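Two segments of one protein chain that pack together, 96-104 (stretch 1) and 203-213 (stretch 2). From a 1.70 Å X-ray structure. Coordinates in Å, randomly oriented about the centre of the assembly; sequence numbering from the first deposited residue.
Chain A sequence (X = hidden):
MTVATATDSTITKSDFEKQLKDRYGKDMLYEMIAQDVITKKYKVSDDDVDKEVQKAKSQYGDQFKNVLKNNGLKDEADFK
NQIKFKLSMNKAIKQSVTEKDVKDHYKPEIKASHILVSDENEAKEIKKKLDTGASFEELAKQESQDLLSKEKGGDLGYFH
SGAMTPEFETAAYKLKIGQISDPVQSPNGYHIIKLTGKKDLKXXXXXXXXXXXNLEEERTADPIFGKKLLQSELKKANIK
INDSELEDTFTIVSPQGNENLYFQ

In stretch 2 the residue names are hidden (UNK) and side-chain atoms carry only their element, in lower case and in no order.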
# COMPACT_ATOMS: atom_id res chain seq x y z
N SER A 96 10.20 -19.62 -2.76
CA SER A 96 9.28 -19.97 -1.64
C SER A 96 9.52 -21.41 -1.18
O SER A 96 9.08 -21.77 -0.07
CB SER A 96 7.84 -19.80 -2.03
OG SER A 96 7.41 -20.87 -2.86
N VAL A 97 10.17 -22.22 -2.01
CA VAL A 97 10.38 -23.66 -1.65
C VAL A 97 11.64 -23.76 -0.80
O VAL A 97 12.76 -23.55 -1.34
CB VAL A 97 10.44 -24.56 -2.90
CG1 VAL A 97 10.64 -26.03 -2.52
CG2 VAL A 97 9.19 -24.42 -3.76
N THR A 98 11.47 -24.06 0.48
CA THR A 98 12.59 -24.16 1.45
C THR A 98 13.04 -25.61 1.57
O THR A 98 12.27 -26.51 1.18
CB THR A 98 12.17 -23.63 2.83
OG1 THR A 98 11.18 -24.52 3.34
CG2 THR A 98 11.63 -22.22 2.78
N GLU A 99 14.24 -25.83 2.09
CA GLU A 99 14.75 -27.21 2.30
C GLU A 99 13.76 -27.94 3.21
O GLU A 99 13.56 -29.14 3.00
CB GLU A 99 16.16 -27.17 2.91
CG GLU A 99 16.80 -28.55 3.07
CD GLU A 99 17.11 -29.29 1.77
OE1 GLU A 99 17.11 -28.64 0.70
OE2 GLU A 99 17.38 -30.51 1.84
N LYS A 100 13.18 -27.23 4.19
CA LYS A 100 12.16 -27.85 5.09
C LYS A 100 10.95 -28.30 4.26
O LYS A 100 10.45 -29.42 4.50
CB LYS A 100 11.71 -26.89 6.19
CG LYS A 100 10.49 -27.37 6.97
CD LYS A 100 10.25 -26.64 8.27
CE LYS A 100 8.99 -27.11 8.97
NZ LYS A 100 9.00 -28.57 9.20
N ASP A 101 10.50 -27.47 3.31
CA ASP A 101 9.37 -27.86 2.43
C ASP A 101 9.75 -29.15 1.69
O ASP A 101 8.89 -30.05 1.59
CB ASP A 101 9.02 -26.78 1.41
CG ASP A 101 8.38 -25.53 1.99
OD1 ASP A 101 7.69 -25.64 3.01
OD2 ASP A 101 8.56 -24.43 1.39
N VAL A 102 10.98 -29.23 1.17
CA VAL A 102 11.37 -30.46 0.43
C VAL A 102 11.34 -31.65 1.40
O VAL A 102 10.71 -32.67 1.05
CB VAL A 102 12.73 -30.27 -0.26
CG1 VAL A 102 13.22 -31.55 -0.93
CG2 VAL A 102 12.64 -29.13 -1.26
N LYS A 103 11.95 -31.51 2.58
CA LYS A 103 11.96 -32.62 3.56
C LYS A 103 10.53 -32.99 3.97
O LYS A 103 10.29 -34.17 4.14
CB LYS A 103 12.77 -32.26 4.81
CG LYS A 103 14.26 -32.09 4.60
CD LYS A 103 15.02 -31.89 5.90
CE LYS A 103 16.48 -31.56 5.69
NZ LYS A 103 17.16 -32.59 4.87
N ASP A 104 9.63 -32.01 4.09
CA ASP A 104 8.23 -32.28 4.51
C ASP A 104 7.47 -33.08 3.44
O ASP A 104 6.38 -33.61 3.77
CB ASP A 104 7.45 -31.00 4.80
CG ASP A 104 7.89 -30.28 6.06
OD1 ASP A 104 8.62 -30.91 6.88
OD2 ASP A 104 7.52 -29.09 6.21
N UNK A 203 16.62 -43.01 -1.11
CA UNK A 203 17.21 -42.10 -0.14
C UNK A 203 16.94 -40.64 -0.52
O UNK A 203 16.87 -40.32 -1.70
c UNK A 203 18.70 -42.42 -0.22
c UNK A 203 17.63 -43.86 -1.77
c UNK A 203 18.74 -43.82 -0.76
N UNK A 204 16.82 -39.80 0.50
CA UNK A 204 16.52 -38.36 0.34
C UNK A 204 17.42 -37.69 -0.70
O UNK A 204 16.91 -37.01 -1.56
c UNK A 204 17.05 -33.90 1.75
o UNK A 204 15.47 -32.14 1.44
c UNK A 204 16.62 -37.67 1.69
c UNK A 204 14.76 -34.40 1.31
c UNK A 204 15.75 -33.48 1.52
c UNK A 204 15.05 -35.75 1.37
c UNK A 204 16.32 -36.20 1.64
c UNK A 204 17.32 -35.25 1.81
N UNK A 205 18.73 -37.87 -0.58
CA UNK A 205 19.68 -37.19 -1.50
C UNK A 205 19.39 -37.60 -2.95
O UNK A 205 19.64 -36.77 -3.86
c UNK A 205 21.51 -36.75 0.17
c UNK A 205 21.11 -37.50 -1.08
o UNK A 205 20.81 -35.79 0.50
o UNK A 205 22.54 -37.11 0.78
N UNK A 206 18.85 -38.79 -3.15
CA UNK A 206 18.62 -39.31 -4.52
C UNK A 206 17.37 -38.66 -5.12
O UNK A 206 17.37 -38.48 -6.34
c UNK A 206 18.54 -40.84 -4.47
o UNK A 206 19.00 -43.61 -4.84
c UNK A 206 18.54 -43.01 -5.84
c UNK A 206 18.53 -41.48 -5.83
o UNK A 206 18.12 -43.58 -6.86
N UNK A 207 16.39 -38.26 -4.30
CA UNK A 207 15.11 -37.73 -4.86
C UNK A 207 14.83 -36.27 -4.49
O UNK A 207 13.87 -35.74 -5.04
c UNK A 207 14.08 -40.04 -4.93
c UNK A 207 13.95 -38.63 -4.39
c UNK A 207 13.84 -38.63 -2.89
N UNK A 208 15.64 -35.61 -3.65
CA UNK A 208 15.29 -34.24 -3.19
C UNK A 208 15.21 -33.25 -4.37
O UNK A 208 14.35 -32.38 -4.33
c UNK A 208 16.28 -33.78 -2.10
c UNK A 208 18.67 -33.39 -1.36
c UNK A 208 20.11 -33.09 -1.76
n UNK A 208 21.01 -33.10 -0.58
c UNK A 208 17.73 -33.61 -2.55
N UNK A 209 16.05 -33.40 -5.40
CA UNK A 209 15.99 -32.45 -6.55
C UNK A 209 14.60 -32.56 -7.22
O UNK A 209 14.01 -31.50 -7.53
n UNK A 209 19.52 -32.32 -7.87
c UNK A 209 18.49 -32.20 -7.04
o UNK A 209 18.61 -31.70 -5.92
c UNK A 209 17.14 -32.68 -7.54
N UNK A 210 14.08 -33.78 -7.36
CA UNK A 210 12.77 -34.02 -8.02
C UNK A 210 11.62 -33.51 -7.15
O UNK A 210 10.64 -32.99 -7.71
o UNK A 210 12.49 -36.30 -7.21
c UNK A 210 12.58 -35.49 -8.37
N UNK A 211 11.70 -33.71 -5.83
CA UNK A 211 10.64 -33.18 -4.92
C UNK A 211 10.59 -31.66 -5.06
O UNK A 211 9.47 -31.09 -5.14
c UNK A 211 10.92 -33.62 -3.47
c UNK A 211 9.99 -32.89 -2.52
c UNK A 211 10.83 -35.14 -3.33
c UNK A 211 11.27 -35.69 -1.98
N UNK A 212 11.76 -31.01 -5.07
CA UNK A 212 11.82 -29.53 -5.17
C UNK A 212 11.19 -29.10 -6.50
O UNK A 212 10.37 -28.17 -6.49
c UNK A 212 15.05 -26.28 -2.69
n UNK A 212 15.47 -26.52 -1.46
c UNK A 212 13.41 -27.52 -5.22
c UNK A 212 14.83 -27.03 -5.03
n UNK A 212 14.39 -25.16 -2.95
n UNK A 212 15.27 -27.18 -3.65
c UNK A 212 13.26 -29.02 -5.05
N UNK A 213 11.56 -29.77 -7.59
CA UNK A 213 11.02 -29.45 -8.94
C UNK A 213 9.49 -29.57 -8.92
O UNK A 213 8.83 -28.66 -9.47
c UNK A 213 11.64 -30.37 -9.99
c UNK A 213 13.23 -30.79 -12.62
n UNK A 213 13.80 -31.56 -13.75
c UNK A 213 11.10 -30.18 -11.41
c UNK A 213 11.76 -31.08 -12.43
O HOH W 1 15.88 -23.69 -0.33

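Position 203 has three side-chain carbons closing a ring onto its own backbone N, which makes it Pro-203; it sits at the N-cap position, out of reach of stretch 1. Position 204 carries one carbon, then a six-carbon ring bearing one oxygen. That oxygen lies against stretch 1, and the residue is Tyr-204. Its OH donates to Glu-99 OE2 at 2.5 Å, a short bond in which the carboxylate meets the ring at its edge.

Position 205 shows two carbons, the second with two oxygens and no contact across. Four atoms with a carboxylate could only be Asp-205. At 206 a chain of three carbons ends in two oxygens, far from the partner: Glu-206. Position 207, one carbon carrying two others, is Val-207, also uninvolved.

Position 208 runs four carbons in a row to a nitrogen, so it is Lys-208. Its NZ turns back to Asp-205 OD1 (2.9 Å) in a salt bridge, while its CB lies 4.0 Å from Val-102 CG1; the stem helps line the contact and the charge is spent within its own helix.

Position 209 has two carbons, the second holding an oxygen and a nitrogen. This pattern, with the amide assignment, fits Asn-209, which touches nothing on stretch 1. One carbon and one oxygen at 210 give Ser-210, whose OG donates to Val-207 O at 2.6 Å near the kink in the helix.

Position 211 has four carbons, forked at the first with one arm two carbons long: Ile-211. Its CG2 packs 3.8 Å from Val-102 CG1. Position 212 extends three carbons, a nitrogen, then a carbon with two more nitrogens, reaching a backbone oxygen of stretch 1; it is Arg-212. NH1 donates to Val-97 O at 2.8 Å, and NH2 makes a weak, salt-bridged hydrogen bond to Glu-99 OE1 at 3.4 Å. Four carbons ending in nitrogen, pointing away, make position 213 Lys-213.

The contact works as a knob with a polar clasp. The helices cross at 107°, and Val-102 sits among Tyr-204, Lys-208, Ile-211 and Arg-212, one helical face spaced at 204, 208, 211 and 212. Glu-99, one turn before the knob, takes Tyr-204 on one carboxylate oxygen and Arg-212 on the other. The guanidinium lays a face over Val-102 CG2 while its edge serves Val-97 O and Glu-99, so one side chain does both apolar and polar work. Water 1 joins them, donating to Val-97 O (3.3 Å) and accepting from Arg-212 NH2 (3.1 Å).

Stretch 2 (203-213) PYDEVKNSIRK
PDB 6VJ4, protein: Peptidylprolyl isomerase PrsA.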